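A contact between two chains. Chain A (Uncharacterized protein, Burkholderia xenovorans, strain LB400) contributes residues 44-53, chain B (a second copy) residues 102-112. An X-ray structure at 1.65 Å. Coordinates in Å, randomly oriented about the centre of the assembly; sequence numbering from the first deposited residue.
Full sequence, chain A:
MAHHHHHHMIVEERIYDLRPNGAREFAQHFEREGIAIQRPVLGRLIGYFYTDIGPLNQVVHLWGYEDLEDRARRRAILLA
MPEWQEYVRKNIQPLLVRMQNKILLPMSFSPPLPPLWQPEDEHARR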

# COMPACT_ATOMS: atom_id res chain seq x y z
N ARG A 44 -14.40 19.48 20.55
CA ARG A 44 -13.86 20.43 19.58
C ARG A 44 -13.73 19.76 18.21
O ARG A 44 -12.66 19.32 17.78
N LEU A 45 -14.84 19.71 17.49
CA LEU A 45 -14.86 19.20 16.13
C LEU A 45 -14.37 20.28 15.18
O LEU A 45 -14.99 21.34 15.05
N ILE A 46 -13.23 20.03 14.53
CA ILE A 46 -12.67 20.95 13.56
C ILE A 46 -13.30 20.74 12.19
O ILE A 46 -13.56 21.71 11.46
N GLY A 47 -13.62 19.49 11.86
CA GLY A 47 -14.24 19.16 10.59
C GLY A 47 -14.69 17.72 10.53
O GLY A 47 -14.04 16.82 11.09
N TYR A 48 -15.81 17.49 9.86
CA TYR A 48 -16.32 16.14 9.64
C TYR A 48 -16.75 16.06 8.19
O TYR A 48 -17.71 16.73 7.79
N PHE A 49 -16.05 15.24 7.41
CA PHE A 49 -16.17 15.24 5.97
C PHE A 49 -16.35 13.83 5.44
O PHE A 49 -15.98 12.84 6.08
N TYR A 50 -16.86 13.75 4.21
CA TYR A 50 -16.71 12.57 3.38
C TYR A 50 -16.02 12.96 2.07
O TYR A 50 -16.12 14.10 1.59
N THR A 51 -15.30 12.00 1.48
CA THR A 51 -14.54 12.26 0.26
C THR A 51 -15.43 12.31 -0.99
O THR A 51 -16.36 11.53 -1.16
N ASP A 52 -15.11 13.25 -1.88
CA ASP A 52 -15.66 13.27 -3.22
C ASP A 52 -14.64 12.91 -4.28
O ASP A 52 -15.01 12.33 -5.31
N ILE A 53 -13.37 13.25 -4.08
CA ILE A 53 -12.32 12.86 -5.02
C ILE A 53 -11.12 12.35 -4.22
O ILE A 53 -10.61 13.04 -3.34
N LYS B 102 -6.95 15.20 -1.53
CA LYS B 102 -8.32 14.72 -1.58
C LYS B 102 -9.26 15.91 -1.54
O LYS B 102 -8.93 16.95 -0.96
N ILE B 103 -10.45 15.76 -2.12
CA ILE B 103 -11.51 16.76 -1.99
C ILE B 103 -12.52 16.21 -1.00
O ILE B 103 -13.05 15.12 -1.19
N LEU B 104 -12.76 16.98 0.06
CA LEU B 104 -13.64 16.59 1.15
C LEU B 104 -14.90 17.45 1.14
O LEU B 104 -14.83 18.66 0.89
N LEU B 105 -16.04 16.83 1.41
CA LEU B 105 -17.30 17.56 1.51
C LEU B 105 -17.78 17.57 2.95
O LEU B 105 -17.80 16.51 3.58
N PRO B 106 -18.14 18.73 3.50
CA PRO B 106 -18.54 18.77 4.92
C PRO B 106 -19.92 18.18 5.15
O PRO B 106 -20.84 18.33 4.34
N MET B 107 -20.07 17.49 6.28
CA MET B 107 -21.40 17.09 6.71
C MET B 107 -22.15 18.30 7.27
O MET B 107 -21.56 19.34 7.56
N SER B 108 -23.48 18.16 7.40
CA SER B 108 -24.31 19.31 7.72
C SER B 108 -23.88 19.97 9.02
O SER B 108 -23.97 21.19 9.15
N PHE B 109 -23.36 19.18 9.96
CA PHE B 109 -23.00 19.67 11.29
C PHE B 109 -21.56 20.12 11.38
O PHE B 109 -21.14 20.56 12.46
N SER B 110 -20.78 20.03 10.29
CA SER B 110 -19.38 20.44 10.31
C SER B 110 -19.30 21.97 10.31
O SER B 110 -20.22 22.64 9.83
N PRO B 111 -18.22 22.54 10.85
CA PRO B 111 -18.15 24.00 10.98
C PRO B 111 -18.27 24.68 9.63
O PRO B 111 -17.85 24.13 8.59
N PRO B 112 -18.83 25.88 9.59
CA PRO B 112 -19.10 26.54 8.31
C PRO B 112 -17.82 27.04 7.65
O PRO B 112 -16.73 27.00 8.22

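The two stretches run antiparallel, and their side chains pack on the two faces of the sheet that joins the chains. On one face, Phe49(A) (chi1 m) sits between Leu104(B) and Pro106(B): its CB lies 3.6 Å from CB of Leu104(B), and its CD1 is 4.1 Å from CB of Pro106(B). The apolar side chain of a phenylalanine suits a buried place beside a leucine and a proline. Further along the same face Thr51(A), chi1 p, turns its methyl to Leu104(B), CG2 to CD2 at 3.6 Å. Leu104(B), with chi1 m and chi2 t, thus touches both aromatic and aliphatic partners, while OG1 of Thr51(A) is hydrogen-bonded to a residue just outside the stretches, so that threonine suits a place where a methyl meets a leucine and the hydroxyl is satisfied.

The other face carries Tyr50(A), Leu105(B), Ile53(A) and Ile103(B). Tyr50(A) adopts chi1 p, which folds its ring over Leu105(B); CB of Leu105(B) stands 3.9 Å from the ring centroid, a CH-pi contact over the face. The extended m,t rotamer of Leu105(B) carries its CD1 to 3.4 Å from OH of Tyr50(A) and 3.7 Å from CB of Asp52(A), so the aspartate lends its methylene to an apolar neighbour while its OD2 is hydrogen-bonded elsewhere in the structure. Beyond the bulge, Ile53(A), m,t, meets Ile103(B), m,m, with CD1 and CG1 4.0 Å apart; beta-branched residues such as these favour extended backbone.

Toward the turn of chain B, Tyr48(A) becomes the hub. Its chi1, -145°, lies between the wells, and its ring meets two different groups. SD of Met107(B), whose side chain is extended as m,t,t, lies 3.7 Å from CD1 of Tyr48(A), in an oblique sulfur-aromatic contact. Phe109(B), chi1 p, directs its ring edge toward the tyrosine face, with CE1 3.6 Å from CD2 of Tyr48(A); the ring planes meet at 74°, an offset edge-to-face pair. CD2 of Leu45(A), rotamer t,p, approaches the edge of the same phenylalanine, 3.9 Å from CD1 of Phe109(B). Pro111(B) lays its ring against the start of the chain A stretch, with CG 3.5 Å from O of Leu45(A) and CD 4.4 Å from CD2 of Leu45(A).

The polar edge lies at Ser110(B), which closes the type I turn. With chi1 t, its small side chain points toward chain A and OG accepts a hydrogen bond from N of Tyr48(A) at 2.8 Å, so a hydroxyl serves where a strand would offer a carbonyl. Gly47(A) alongside leaves its CA just 3.3 Å from that OG; a CB here would clash with CE2 of Phe49(A).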

# COMPACT_ATOMS: atom_id res chain seq x y z
CB ARG A 44 -12.51 20.98 20.04
CG ARG A 44 -12.60 21.86 21.28
CD ARG A 44 -11.22 22.27 21.72
NE ARG A 44 -11.22 23.20 22.85
CZ ARG A 44 -11.09 22.80 24.11
NH1 ARG A 44 -10.96 21.51 24.38
NH2 ARG A 44 -11.09 23.70 25.09
CB LEU A 45 -16.27 18.75 15.76
CG LEU A 45 -16.44 18.30 14.31
CD1 LEU A 45 -15.77 16.95 14.13
CD2 LEU A 45 -17.92 18.21 13.97
CB ILE A 46 -11.14 20.78 13.54
CG1 ILE A 46 -10.54 21.35 14.83
CG2 ILE A 46 -10.53 21.42 12.28
CD1 ILE A 46 -9.14 20.84 15.12
CB TYR A 48 -17.47 15.79 10.57
CG TYR A 48 -17.49 14.33 11.00
CD1 TYR A 48 -17.36 13.31 10.07
CD2 TYR A 48 -17.63 13.98 12.33
CE1 TYR A 48 -17.35 11.96 10.46
CE2 TYR A 48 -17.62 12.64 12.73
CZ TYR A 48 -17.50 11.64 11.79
OH TYR A 48 -17.50 10.33 12.20
CB PHE A 49 -14.92 15.79 5.29
CG PHE A 49 -14.41 17.05 5.90
CD1 PHE A 49 -15.00 18.26 5.55
CD2 PHE A 49 -13.34 17.04 6.78
CE1 PHE A 49 -14.52 19.45 6.10
CE2 PHE A 49 -12.87 18.23 7.32
CZ PHE A 49 -13.45 19.44 6.95
CB TYR A 50 -18.06 11.89 3.10
CG TYR A 50 -19.01 12.71 2.23
CD1 TYR A 50 -19.80 13.71 2.79
CD2 TYR A 50 -19.13 12.47 0.87
CE1 TYR A 50 -20.68 14.46 2.01
CE2 TYR A 50 -20.00 13.21 0.08
CZ TYR A 50 -20.77 14.21 0.66
OH TYR A 50 -21.64 14.95 -0.10
CB THR A 51 -13.49 11.17 0.07
OG1 THR A 51 -14.14 9.90 0.02
CG2 THR A 51 -12.51 11.16 1.23
CB ASP A 52 -16.26 14.65 -3.54
CG ASP A 52 -16.83 14.74 -4.96
OD1 ASP A 52 -17.60 13.84 -5.37
OD2 ASP A 52 -16.50 15.71 -5.67
CB ILE A 53 -11.90 14.02 -5.94
CG1 ILE A 53 -13.12 14.69 -6.59
CG2 ILE A 53 -10.98 13.48 -6.99
CD1 ILE A 53 -12.79 15.89 -7.48
CB LYS B 102 -8.70 13.86 -0.38
CG LYS B 102 -7.62 13.00 0.17
CD LYS B 102 -8.13 12.36 1.43
CE LYS B 102 -7.23 11.23 1.82
NZ LYS B 102 -7.68 10.60 3.10
CB ILE B 103 -12.17 17.10 -3.33
CG1 ILE B 103 -11.14 17.64 -4.31
CG2 ILE B 103 -13.26 18.16 -3.12
CD1 ILE B 103 -10.44 18.88 -3.76
CB LEU B 104 -12.92 16.74 2.49
CG LEU B 104 -11.62 15.95 2.65
CD1 LEU B 104 -10.96 16.22 4.00
CD2 LEU B 104 -11.88 14.47 2.48
CB LEU B 105 -18.36 16.92 0.60
CG LEU B 105 -17.96 16.89 -0.88
CD1 LEU B 105 -19.04 16.27 -1.75
CD2 LEU B 105 -17.67 18.29 -1.35
CB PRO B 106 -18.54 20.27 5.24
CG PRO B 106 -18.81 20.92 3.92
CD PRO B 106 -18.13 20.06 2.88
CB MET B 107 -21.31 15.97 7.74
CG MET B 107 -20.75 14.73 7.13
SD MET B 107 -20.52 13.34 8.24
CE MET B 107 -19.80 12.20 7.07
CB SER B 108 -25.79 18.90 7.81
OG SER B 108 -25.97 17.87 8.76
CB PHE B 109 -23.27 18.58 12.33
CG PHE B 109 -22.58 17.27 12.02
CD1 PHE B 109 -21.29 17.03 12.46
CD2 PHE B 109 -23.22 16.29 11.28
CE1 PHE B 109 -20.66 15.83 12.18
CE2 PHE B 109 -22.60 15.10 10.99
CZ PHE B 109 -21.32 14.86 11.45
CB SER B 110 -18.65 19.87 9.10
OG SER B 110 -17.23 19.85 9.26
CB PRO B 111 -16.78 24.23 11.61
CG PRO B 111 -16.59 23.02 12.47
CD PRO B 111 -17.14 21.88 11.61
CB PRO B 112 -20.01 27.70 8.71
CG PRO B 112 -19.58 28.03 10.10
CD PRO B 112 -19.27 26.70 10.74